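Local structure of adenosine kinase (Trypanosoma brucei brucei, 4N08) at residues 21-26 with 57-62; 14-19 with 173-178. The protein probably catalyses the magnesium-dependent transfer of a phosphate from ATP to adenosine, giving AMP and ADP in the purine salvage pathway. All blocks are in the same frame, centred on the assembly; numbering follows the deposited sequence.

Interaction 1: residues 21-26 with 57-62; sequences VSAHVS and MPNVRY
Ser22 and Arg61 form an antiparallel hydrogen-bonded pair: Ser22 N donates to Arg61 O (2.8 Å, 168°), and Arg61 N returns an equally short bond to Ser22 O. Arg61 O takes a second, longer bond from Ser22 OG at 3.3 Å, the hydroxyl standing above the carbonyl plane. Serine suits the place because its hydroxyl is one bond beyond CB; with chi1 58° it stands between the backbone N and the carbonyl carbon, from where OG can reach Arg61 O.

Two residues farther on, where 57-62 is still in a turn, the side chain of Asn59 takes over from the backbone. Its OD1 accepts from His24 N at 2.9 Å, using an in-plane lone pair, while its ND2 donates to His24 O, also at 2.9 Å. One side-chain amide thus bonds both the backbone N and the backbone O of His24, much as the backbone of a paired strand residue would. The same OD1 lies 3.4 Å from His24 CD2, at the edge of the imidazole.

Apolar side chains fill the other face. Val21 CG1, anti to the backbone N (chi1 -174°), meets Val60 CG1 at 3.7 Å and Tyr62 CE2 at 3.8 Å. Small Ala23 leaves room for Met57, whose CB approaches Ala23 CB to 3.9 Å.

A type I turn from Met57 to Val60 leads into edge strand 61-65. Beyond 18-24 lies strand 125-131, while helix 50-54 packs on Val21 and Ala23, and helix 97-108 touches Val21 and Tyr62.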
ATOM      1  N   VAL A  21      10.954  -4.866 -11.155  1.00 29.19           N
ATOM      2  CA  VAL A  21      12.116  -5.232 -11.934  1.00 30.55           C
ATOM      3  C   VAL A  21      13.137  -4.138 -11.679  1.00 32.71           C
ATOM      4  O   VAL A  21      13.053  -3.014 -12.265  1.00 30.51           O
ATOM      5  CB  VAL A  21      11.793  -5.243 -13.432  1.00 31.52           C
ATOM      6  CG1 VAL A  21      12.969  -5.769 -14.219  1.00 33.28           C
ATOM      7  CG2 VAL A  21      10.580  -6.098 -13.693  1.00 33.41           C
ATOM      8  N   SER A  22      14.075  -4.446 -10.787  1.00 34.78           N
ATOM      9  CA  SER A  22      15.018  -3.450 -10.288  1.00 34.11           C
ATOM     10  C   SER A  22      16.452  -3.744 -10.703  1.00 32.74           C
ATOM     11  O   SER A  22      16.927  -4.872 -10.580  1.00 29.24           O
ATOM     12  CB  SER A  22      14.953  -3.396  -8.782  1.00 34.88           C
ATOM     13  OG  SER A  22      15.245  -4.672  -8.313  1.00 43.84           O
ATOM     14  N   ALA A  23      17.146  -2.709 -11.175  1.00 31.99           N
ATOM     15  CA  ALA A  23      18.572  -2.829 -11.469  1.00 30.43           C
ATOM     16  C   ALA A  23      19.276  -1.509 -11.315  1.00 29.49           C
ATOM     17  O   ALA A  23      18.708  -0.432 -11.562  1.00 24.44           O
ATOM     18  CB  ALA A  23      18.804  -3.350 -12.880  1.00 30.24           C
ATOM     19  N   HIS A  24      20.547  -1.623 -10.939  1.00 29.89           N
ATOM     20  CA  HIS A  24      21.462  -0.508 -11.052  1.00 29.49           C
ATOM     21  C   HIS A  24      21.722  -0.324 -12.483  1.00 26.58           C
ATOM     22  O   HIS A  24      22.074  -1.301 -13.158  1.00 23.55           O
ATOM     23  CB  HIS A  24      22.770  -0.800 -10.378  1.00 30.15           C
ATOM     24  CG  HIS A  24      22.628  -0.950  -8.914  1.00 30.86           C
ATOM     25  ND1 HIS A  24      22.617   0.132  -8.065  1.00 32.69           N
ATOM     26  CD2 HIS A  24      22.464  -2.048  -8.147  1.00 28.38           C
ATOM     27  CE1 HIS A  24      22.473  -0.297  -6.822  1.00 30.55           C
ATOM     28  NE2 HIS A  24      22.377  -1.613  -6.850  1.00 29.55           N
ATOM     29  N   VAL A  25      21.583   0.932 -12.916  1.00 25.88           N
ATOM     30  CA  VAL A  25      21.732   1.310 -14.326  1.00 26.22           C
ATOM     31  C   VAL A  25      22.565   2.561 -14.469  1.00 26.14           C
ATOM     32  O   VAL A  25      22.705   3.349 -13.533  1.00 26.43           O
ATOM     33  CB  VAL A  25      20.385   1.582 -15.025  1.00 23.96           C
ATOM     34  CG1 VAL A  25      19.497   0.404 -14.893  1.00 23.84           C
ATOM     35  CG2 VAL A  25      19.667   2.775 -14.410  1.00 25.37           C
ATOM     36  N   SER A  26      23.083   2.752 -15.668  1.00 27.80           N
ATOM     37  CA  SER A  26      23.916   3.927 -15.945  1.00 29.95           C
ATOM     38  C   SER A  26      23.035   5.173 -16.126  1.00 30.88           C
ATOM     39  O   SER A  26      21.816   5.057 -16.363  1.00 29.97           O
ATOM     40  CB  SER A  26      24.807   3.681 -17.158  1.00 27.64           C
ATOM     41  OG  SER A  26      24.082   3.818 -18.369  1.00 28.03           O
ATOM     42  N   MET A  57      20.445  -6.206 -17.771  1.00 29.70           N
ATOM     43  CA  MET A  57      21.446  -5.738 -16.813  1.00 33.46           C
ATOM     44  C   MET A  57      21.822  -6.972 -15.971  1.00 31.68           C
ATOM     45  O   MET A  57      20.957  -7.674 -15.495  1.00 26.64           O
ATOM     46  CB  MET A  57      20.940  -4.584 -15.898  1.00 32.85           C
ATOM     47  CG  MET A  57      20.592  -3.274 -16.593  1.00 31.83           C
ATOM     48  SD  MET A  57      21.976  -2.644 -17.539  1.00 34.74           S
ATOM     49  CE  MET A  57      23.246  -2.599 -16.252  1.00 37.65           C
ATOM     50  N   PRO A  58      23.120  -7.232 -15.809  1.00 30.29           N
ATOM     51  CA  PRO A  58      23.501  -8.447 -15.112  1.00 29.81           C
ATOM     52  C   PRO A  58      23.076  -8.496 -13.656  1.00 31.66           C
ATOM     53  O   PRO A  58      23.084  -9.576 -13.052  1.00 34.26           O
ATOM     54  CB  PRO A  58      25.023  -8.450 -15.216  1.00 32.15           C
ATOM     55  CG  PRO A  58      25.342  -7.638 -16.448  1.00 32.34           C
ATOM     56  CD  PRO A  58      24.230  -6.637 -16.589  1.00 31.37           C
ATOM     57  N   ASN A  59      22.723  -7.345 -13.089  1.00 31.41           N
ATOM     58  CA  ASN A  59      22.379  -7.253 -11.668  1.00 27.00           C
ATOM     59  C   ASN A  59      20.874  -7.230 -11.417  1.00 26.49           C
ATOM     60  O   ASN A  59      20.450  -7.216 -10.270  1.00 26.04           O
ATOM     61  CB  ASN A  59      23.030  -6.022 -11.045  1.00 27.06           C
ATOM     62  CG  ASN A  59      22.292  -4.733 -11.352  1.00 27.17           C
ATOM     63  OD1 ASN A  59      21.524  -4.268 -10.517  1.00 30.12           O
ATOM     64  ND2 ASN A  59      22.550  -4.126 -12.524  1.00 24.46           N
ATOM     65  N   VAL A  60      20.065  -7.271 -12.474  1.00 27.27           N
ATOM     66  CA  VAL A  60      18.602  -7.202 -12.295  1.00 29.34           C
ATOM     67  C   VAL A  60      18.047  -8.151 -11.236  1.00 29.47           C
ATOM     68  O   VAL A  60      18.434  -9.315 -11.145  1.00 30.61           O
ATOM     69  CB  VAL A  60      17.780  -7.531 -13.543  1.00 29.83           C
ATOM     70  CG1 VAL A  60      16.525  -6.699 -13.518  1.00 29.69           C
ATOM     71  CG2 VAL A  60      18.531  -7.258 -14.798  1.00 32.37           C
ATOM     72  N   ARG A  61      17.094  -7.637 -10.483  1.00 31.29           N
ATOM     73  CA  ARG A  61      16.348  -8.411  -9.529  1.00 33.89           C
ATOM     74  C   ARG A  61      14.837  -8.253  -9.742  1.00 34.14           C
ATOM     75  O   ARG A  61      14.359  -7.199 -10.186  1.00 32.09           O
ATOM     76  CB  ARG A  61      16.730  -8.036  -8.113  1.00 36.28           C
ATOM     77  CG  ARG A  61      17.630  -9.056  -7.478  1.00 42.79           C
ATOM     78  CD  ARG A  61      19.084  -8.822  -7.779  1.00 47.35           C
ATOM     79  NE  ARG A  61      19.813 -10.018  -8.256  1.00 53.84           N
ATOM     80  CZ  ARG A  61      21.151 -10.137  -8.254  1.00 60.32           C
ATOM     81  NH1 ARG A  61      21.925  -9.157  -7.759  1.00 59.27           N
ATOM     82  NH2 ARG A  61      21.732 -11.239  -8.735  1.00 56.93           N
ATOM     83  N   TYR A  62      14.109  -9.335  -9.437  1.00 33.23           N
ATOM     84  CA  TYR A  62      12.663  -9.389  -9.537  1.00 32.47           C
ATOM     85  C   TYR A  62      12.057  -9.634  -8.162  1.00 32.36           C
ATOM     86  O   TYR A  62      12.289 -10.667  -7.531  1.00 32.71           O
ATOM     87  CB  TYR A  62      12.251 -10.510 -10.490  1.00 32.94           C
ATOM     88  CG  TYR A  62      12.947 -10.412 -11.826  1.00 32.17           C
ATOM     89  CD1 TYR A  62      14.227 -10.983 -12.030  1.00 29.86           C
ATOM     90  CD2 TYR A  62      12.355  -9.699 -12.883  1.00 31.81           C
ATOM     91  CE1 TYR A  62      14.874 -10.881 -13.259  1.00 28.80           C
ATOM     92  CE2 TYR A  62      13.003  -9.581 -14.109  1.00 32.60           C
ATOM     93  CZ  TYR A  62      14.256 -10.173 -14.289  1.00 31.77           C
ATOM     94  OH  TYR A  62      14.862 -10.052 -15.517  1.00 33.45           O
TER

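Interaction 2: residues 14-19 with 173-178; sequences QCNPLL and TLTVDV
Cys15 and Thr173 bring the two backbones together, their CA atoms 5.6 Å apart. Residues 14-19 leave one strand at Gln14 and enter another at Leu18, while 173-176 form a short, weakly bonded helical turn beside the connection.

Thr173 meets this chain through its methyl: CG2 lies 3.4 Å from Gln14 O and 3.8 Å from Cys15 CA. With chi1 at 61°, OG1 sits between the backbone N and the carbonyl carbon and bonds to Ser170 O, leaving CG2 to pack on 14-15. The two branches of threonine thus serve a buried place twice, one satisfying a carbonyl and the other making van der Waals contact.

Farther along, Val176 CG2 rests against the amide end of Asn16, 4.1 Å from Asn16 CG, and the two side chains run past each other in opposite directions. Valine offers a compact apolar surface there, while Asn16 also touches Phe172. The backbone N of Asn16 makes a weak bond to Cys15 SG.

Asn16 and Phe172 both bind adenosine, so the contact lies in the wall of the nucleoside site. This placement is characteristic of the ribokinase-like PfkB fold, in which substrate binds near the C-terminal ends of the parallel strands and beneath a smaller beta-sheet lid.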
ATOM      1  N   GLN A  14      -5.660  -6.057   0.079  1.00 26.86           N
ATOM      2  CA  GLN A  14      -5.992  -5.965  -1.351  1.00 28.22           C
ATOM      3  C   GLN A  14      -5.335  -4.732  -1.977  1.00 27.09           C
ATOM      4  O   GLN A  14      -5.447  -3.667  -1.444  1.00 24.47           O
ATOM      5  CB  GLN A  14      -7.510  -5.922  -1.575  1.00 26.60           C
ATOM      6  CG  GLN A  14      -7.938  -6.061  -3.029  1.00 26.38           C
ATOM      7  CD  GLN A  14      -9.361  -6.600  -3.201  1.00 27.00           C
ATOM      8  OE1 GLN A  14      -9.782  -7.546  -2.529  1.00 23.73           O
ATOM      9  NE2 GLN A  14     -10.090  -6.019  -4.137  1.00 28.62           N
ATOM     10  N   CYS A  15      -4.655  -4.922  -3.108  1.00 29.18           N
ATOM     11  CA  CYS A  15      -4.006  -3.838  -3.841  1.00 31.72           C
ATOM     12  C   CYS A  15      -3.843  -4.188  -5.353  1.00 31.15           C
ATOM     13  O   CYS A  15      -4.529  -5.085  -5.892  1.00 29.12           O
ATOM     14  CB  CYS A  15      -2.652  -3.449  -3.177  1.00 30.80           C
ATOM     15  SG  CYS A  15      -2.015  -1.791  -3.650  1.00 32.83           S
ATOM     16  N   ASN A  16      -2.972  -3.432  -6.021  1.00 29.15           N
ATOM     17  CA  ASN A  16      -2.611  -3.652  -7.413  1.00 30.67           C
ATOM     18  C   ASN A  16      -1.196  -4.232  -7.476  1.00 29.79           C
ATOM     19  O   ASN A  16      -0.199  -3.537  -7.312  1.00 32.38           O
ATOM     20  CB  ASN A  16      -2.732  -2.333  -8.196  1.00 32.11           C
ATOM     21  CG  ASN A  16      -4.152  -1.768  -8.167  1.00 33.74           C
ATOM     22  OD1 ASN A  16      -5.116  -2.471  -7.898  1.00 40.54           O
ATOM     23  ND2 ASN A  16      -4.276  -0.502  -8.409  1.00 35.84           N
ATOM     24  N   PRO A  17      -1.104  -5.527  -7.692  1.00 30.25           N
ATOM     25  CA  PRO A  17       0.190  -6.170  -7.637  1.00 30.56           C
ATOM     26  C   PRO A  17       1.052  -5.856  -8.862  1.00 31.71           C
ATOM     27  O   PRO A  17       0.533  -5.792  -9.976  1.00 32.10           O
ATOM     28  CB  PRO A  17      -0.173  -7.676  -7.594  1.00 30.49           C
ATOM     29  CG  PRO A  17      -1.439  -7.750  -8.370  1.00 30.93           C
ATOM     30  CD  PRO A  17      -2.190  -6.474  -8.025  1.00 31.34           C
ATOM     31  N   LEU A  18       2.353  -5.678  -8.641  1.00 31.97           N
ATOM     32  CA  LEU A  18       3.316  -5.323  -9.692  1.00 34.96           C
ATOM     33  C   LEU A  18       4.586  -6.064  -9.405  1.00 32.47           C
ATOM     34  O   LEU A  18       4.965  -6.156  -8.248  1.00 32.69           O
ATOM     35  CB  LEU A  18       3.669  -3.831  -9.639  1.00 37.50           C
ATOM     36  CG  LEU A  18       2.519  -2.837  -9.742  1.00 43.42           C
ATOM     37  CD1 LEU A  18       3.084  -1.452  -9.510  1.00 46.75           C
ATOM     38  CD2 LEU A  18       1.774  -2.899 -11.081  1.00 43.70           C
ATOM     39  N   LEU A  19       5.273  -6.561 -10.424  1.00 29.37           N
ATOM     40  CA  LEU A  19       6.631  -7.058 -10.183  1.00 29.23           C
ATOM     41  C   LEU A  19       7.572  -5.880 -10.238  1.00 29.58           C
ATOM     42  O   LEU A  19       7.575  -5.140 -11.236  1.00 30.18           O
ATOM     43  CB  LEU A  19       7.063  -8.131 -11.210  1.00 28.18           C
ATOM     44  CG  LEU A  19       8.396  -8.877 -10.950  1.00 24.74           C
ATOM     45  CD1 LEU A  19       8.334  -9.746  -9.715  1.00 25.57           C
ATOM     46  CD2 LEU A  19       8.720  -9.770 -12.118  1.00 23.94           C
ATOM     47  N   THR A 173      -6.914   0.814  -4.977  1.00 24.04           N
ATOM     48  CA  THR A 173      -7.997  -0.108  -5.259  1.00 24.94           C
ATOM     49  C   THR A 173      -9.238   0.639  -5.755  1.00 25.59           C
ATOM     50  O   THR A 173     -10.061   0.082  -6.441  1.00 26.17           O
ATOM     51  CB  THR A 173      -8.356  -1.017  -4.037  1.00 24.22           C
ATOM     52  OG1 THR A 173      -8.785  -0.225  -2.924  1.00 26.75           O
ATOM     53  CG2 THR A 173      -7.184  -1.784  -3.620  1.00 24.37           C
ATOM     54  N   LEU A 174      -9.362   1.903  -5.372  1.00 28.34           N
ATOM     55  CA  LEU A 174     -10.502   2.740  -5.711  1.00 27.71           C
ATOM     56  C   LEU A 174     -10.465   3.195  -7.176  1.00 26.83           C
ATOM     57  O   LEU A 174     -11.436   3.751  -7.649  1.00 25.12           O
ATOM     58  CB  LEU A 174     -10.495   3.997  -4.810  1.00 28.66           C
ATOM     59  CG  LEU A 174     -10.634   3.775  -3.305  1.00 29.93           C
ATOM     60  CD1 LEU A 174     -10.341   5.046  -2.563  1.00 30.61           C
ATOM     61  CD2 LEU A 174     -12.053   3.307  -2.944  1.00 31.29           C
ATOM     62  N   THR A 175      -9.325   3.013  -7.853  1.00 26.13           N
ATOM     63  CA  THR A 175      -9.150   3.383  -9.264  1.00 24.86           C
ATOM     64  C   THR A 175      -9.534   2.228 -10.166  1.00 27.01           C
ATOM     65  O   THR A 175      -9.741   2.392 -11.362  1.00 30.29           O
ATOM     66  CB  THR A 175      -7.694   3.840  -9.582  1.00 23.87           C
ATOM     67  OG1 THR A 175      -6.790   2.737  -9.534  1.00 22.09           O
ATOM     68  CG2 THR A 175      -7.220   4.895  -8.575  1.00 25.48           C
ATOM     69  N   VAL A 176      -9.646   1.043  -9.597  1.00 28.85           N
ATOM     70  CA  VAL A 176     -10.001  -0.108 -10.374  1.00 28.04           C
ATOM     71  C   VAL A 176     -11.518  -0.265 -10.403  1.00 28.22           C
ATOM     72  O   VAL A 176     -12.122   0.042 -11.415  1.00 29.24           O
ATOM     73  CB  VAL A 176      -9.299  -1.329  -9.842  1.00 28.83           C
ATOM     74  CG1 VAL A 176      -9.573  -2.521 -10.750  1.00 30.75           C
ATOM     75  CG2 VAL A 176      -7.824  -1.046  -9.812  1.00 29.84           C
ATOM     76  N   ASP A 177     -12.119  -0.679  -9.292  1.00 28.60           N
ATOM     77  CA  ASP A 177     -13.586  -0.814  -9.159  1.00 28.51           C
ATOM     78  C   ASP A 177     -14.001  -0.721  -7.687  1.00 29.49           C
ATOM     79  O   ASP A 177     -13.701  -1.617  -6.859  1.00 27.00           O
ATOM     80  CB  ASP A 177     -14.054  -2.147  -9.725  1.00 27.58           C
ATOM     81  CG  ASP A 177     -15.555  -2.285  -9.755  1.00 28.53           C
ATOM     82  OD1 ASP A 177     -16.284  -1.659  -8.968  1.00 26.50           O
ATOM     83  OD2 ASP A 177     -16.039  -3.085 -10.593  1.00 35.56           O
ATOM     84  N   VAL A 178     -14.686   0.374  -7.350  1.00 28.96           N
ATOM     85  CA  VAL A 178     -15.068   0.599  -5.971  1.00 30.20           C
ATOM     86  C   VAL A 178     -15.953  -0.534  -5.344  1.00 29.37           C
ATOM     87  O   VAL A 178     -15.993  -0.688  -4.113  1.00 29.43           O
ATOM     88  CB  VAL A 178     -15.696   1.996  -5.842  1.00 32.13           C
ATOM     89  CG1 VAL A 178     -17.089   2.030  -6.466  1.00 33.72           C
ATOM     90  CG2 VAL A 178     -15.692   2.456  -4.390  1.00 30.40           C
TER

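In the fold
From the N terminus, strand 11-14 of the large sheet runs into residues 14-19, which cross to strand 18-24 of the smaller sheet. Interaction 1 follows: the chain leaves 18-24, passes through helix 27-32, edge strand 40-42 and helix 50-54, and returns at 57-62 to close a short loop of 30 intervening residues. Interaction 2 closes only after 153 intervening residues, when 173-178 follows strand 166-170, so the first loop lies wholly within the second. Their centres are 25 Å apart, yet Tyr62 CD2 reaches Leu19 CD2 at 3.7 Å. Interaction 1 joins neighbouring lid strands; interaction 2 ties the passage between the sheets to the large domain beside the adenosine site.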